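Local atomic coordinates of outer envelope protein 64, mitochondrial (Arabidopsis thaliana, PDB entry 6HPG), a protein that probably serves as a chaperone receptor at the mitochondrial outer membrane, mediating Hsp90-dependent targeting of proteins for import. Residues 41-46 and 60-65. Sequence-based numbering, arbitrary orientation.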
loop_
_atom_site.group_PDB
_atom_site.type_symbol
_atom_site.label_atom_id
_atom_site.label_comp_id
_atom_site.label_asym_id
_atom_site.label_seq_id
_atom_site.Cartn_x
_atom_site.Cartn_y
_atom_site.Cartn_z
ATOM N N THR A 41 4.428 6.750 3.540
ATOM C CA THR A 41 5.007 6.022 2.389
ATOM C C THR A 41 5.782 4.738 2.823
ATOM O O THR A 41 5.755 3.712 2.141
ATOM C CB THR A 41 5.874 7.013 1.586
ATOM O OG1 THR A 41 5.047 8.103 1.213
ATOM C CG2 THR A 41 6.459 6.398 0.330
ATOM N N TYR A 42 6.407 4.755 4.001
ATOM C CA TYR A 42 7.178 3.575 4.438
ATOM C C TYR A 42 6.252 2.402 4.706
ATOM O O TYR A 42 6.497 1.288 4.233
ATOM C CB TYR A 42 7.952 3.853 5.736
ATOM C CG TYR A 42 9.087 4.841 5.702
ATOM C CD1 TYR A 42 9.332 5.648 4.608
ATOM C CD2 TYR A 42 9.870 5.021 6.847
ATOM C CE1 TYR A 42 10.345 6.541 4.629
ATOM C CE2 TYR A 42 10.919 5.900 6.867
ATOM C CZ TYR A 42 11.139 6.690 5.777
ATOM O OH TYR A 42 12.158 7.611 5.797
ATOM N N TYR A 43 5.160 2.695 5.430
ATOM C CA TYR A 43 4.058 1.758 5.634
ATOM C C TYR A 43 3.331 1.303 4.325
ATOM O O TYR A 43 3.024 0.121 4.152
ATOM C CB TYR A 43 3.017 2.339 6.633
ATOM C CG TYR A 43 3.410 2.264 8.133
ATOM C CD1 TYR A 43 3.147 1.134 8.868
ATOM C CD2 TYR A 43 3.981 3.344 8.780
ATOM C CE1 TYR A 43 3.470 1.042 10.246
ATOM C CE2 TYR A 43 4.319 3.281 10.165
ATOM C CZ TYR A 43 4.056 2.118 10.876
ATOM O OH TYR A 43 4.374 2.015 12.200
ATOM N N CYS A 44 3.046 2.254 3.448
ATOM C CA CYS A 44 2.363 1.947 2.189
ATOM C C CYS A 44 3.191 1.050 1.305
ATOM O O CYS A 44 2.661 0.149 0.650
ATOM C CB CYS A 44 2.064 3.209 1.418
ATOM S SG CYS A 44 0.571 2.984 0.421
ATOM N N ASN A 45 4.495 1.339 1.234
ATOM C CA ASN A 45 5.412 0.476 0.537
ATOM C C ASN A 45 5.441 -0.923 1.189
ATOM O O ASN A 45 5.437 -1.935 0.497
ATOM C CB ASN A 45 6.823 1.083 0.486
ATOM C CG ASN A 45 6.931 2.253 -0.465
ATOM O OD1 ASN A 45 5.994 2.575 -1.211
ATOM N ND2 ASN A 45 8.067 2.900 -0.448
ATOM N N ARG A 46 5.471 -1.003 2.501
ATOM C CA ARG A 46 5.525 -2.321 3.095
ATOM C C ARG A 46 4.261 -3.108 2.809
ATOM O O ARG A 46 4.329 -4.322 2.601
ATOM C CB ARG A 46 5.781 -2.266 4.596
ATOM C CG ARG A 46 6.264 -3.614 5.104
ATOM C CD ARG A 46 6.739 -3.574 6.533
ATOM N NE ARG A 46 5.691 -3.110 7.438
ATOM C CZ ARG A 46 5.844 -3.029 8.770
ATOM N NH1 ARG A 46 6.966 -3.439 9.383
ATOM N NH2 ARG A 46 4.857 -2.564 9.495
ATOM N N GLU A 60 -3.265 -4.763 5.060
ATOM C CA GLU A 60 -4.373 -3.934 5.536
ATOM C C GLU A 60 -3.974 -3.076 6.710
ATOM O O GLU A 60 -4.208 -1.869 6.685
ATOM C CB GLU A 60 -5.598 -4.778 5.915
ATOM C CG GLU A 60 -6.375 -5.241 4.692
ATOM C CD GLU A 60 -7.415 -6.333 4.966
ATOM O OE1 GLU A 60 -7.533 -6.837 6.122
ATOM O OE2 GLU A 60 -8.105 -6.705 3.987
ATOM N N GLN A 61 -3.359 -3.690 7.725
ATOM C CA GLN A 61 -2.983 -2.941 8.926
ATOM C C GLN A 61 -2.035 -1.839 8.519
ATOM O O GLN A 61 -2.168 -0.710 8.941
ATOM C CB GLN A 61 -2.310 -3.824 9.961
ATOM C CG GLN A 61 -3.257 -4.758 10.644
ATOM C CD GLN A 61 -2.572 -6.026 11.066
ATOM O OE1 GLN A 61 -1.490 -5.995 11.645
ATOM N NE2 GLN A 61 -3.190 -7.153 10.766
ATOM N N ASP A 62 -1.088 -2.176 7.659
ATOM C CA ASP A 62 -0.151 -1.157 7.157
ATOM C C ASP A 62 -0.796 -0.038 6.333
ATOM O O ASP A 62 -0.350 1.092 6.425
ATOM C CB ASP A 62 0.959 -1.804 6.319
ATOM C CG ASP A 62 2.116 -2.318 7.141
ATOM O OD1 ASP A 62 2.089 -2.234 8.420
ATOM O OD2 ASP A 62 3.040 -2.850 6.466
ATOM N N CYS A 63 -1.726 -0.362 5.432
ATOM C CA CYS A 63 -2.447 0.695 4.732
ATOM C C CYS A 63 -3.266 1.491 5.696
ATOM O O CYS A 63 -3.428 2.679 5.493
ATOM C CB CYS A 63 -3.416 0.172 3.697
ATOM S SG CYS A 63 -2.608 -0.748 2.433
ATOM N N THR A 64 -3.833 0.827 6.704
ATOM C CA THR A 64 -4.613 1.534 7.726
ATOM C C THR A 64 -3.745 2.498 8.555
ATOM O O THR A 64 -4.228 3.583 8.902
ATOM C CB THR A 64 -5.440 0.561 8.599
ATOM O OG1 THR A 64 -6.402 -0.120 7.770
ATOM C CG2 THR A 64 -6.236 1.325 9.707
ATOM N N LYS A 65 -2.482 2.142 8.852
ATOM C CA LYS A 65 -1.581 3.072 9.564
ATOM C C LYS A 65 -1.134 4.219 8.687
ATOM O O LYS A 65 -0.977 5.388 9.144
ATOM C CB LYS A 65 -0.330 2.354 10.080
ATOM C CG LYS A 65 0.558 3.224 10.971
ATOM C CD LYS A 65 0.276 2.975 12.446
ATOM C CE LYS A 65 1.250 3.711 13.363
ATOM N NZ LYS A 65 1.846 2.779 14.364
#
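Residues 41-46 and 60-65 run antiparallel, their short axes approaching to 8.0 Å at 159° between N-to-C directions, with Tyr-43 and Asp-62 facing each other at a CA–CA distance of 5.3 Å. They belong to helices 40-52 and 56-69, the helical hairpin of the second tetratricopeptide repeat (TPR) in this C-terminal TPR domain. Asp-62, the buried residue of the contact, points toward the partner helix and presents its carboxylate to Arg-46. The arginine meets it with its NE edge in a bidentate salt bridge: NE donates to OD2 of Asp-62 at 2.8 Å and NH2 to OD1 at 3.0 Å, both oxygens met on the syn side, from slightly out of the carboxylate plane. Guanidinium and carboxylate lie nearly coplanar, and both bonds are close to straight. CG of Arg-46 stands anti to the backbone N (chi1 -162°), and the bend at chi3 turns the guanidinium edge to Asp-62. NH1 of Arg-46 is hydrogen-bonded to Thr-30 OG1 on helix 22-35, tying this ion pair to the first repeat. With an alanine at Arg-46, the buried Asp-62 carboxylate would probably lose both of its arginine bonds and its charged mate, and be held less firmly in its rotation. The same carboxylate reaches the edge of the Tyr-43 ring, OD1 of Asp-62 lying 3.6 Å from CD1, with the two planes almost perpendicular. Over one face of that ring passes the aliphatic chain of Lys-65, nearly one helical turn beyond Asp-62. The Tyr-43 side chain also touches Ile-33 on helix 22-35. CG of Lys-65 makes a CH-pi contact 3.6 Å from the ring centroid of Tyr-43, only 11° off the normal, and farther along the lysine NZ makes a weak hydrogen bond of 3.4 Å to Tyr-43 OH.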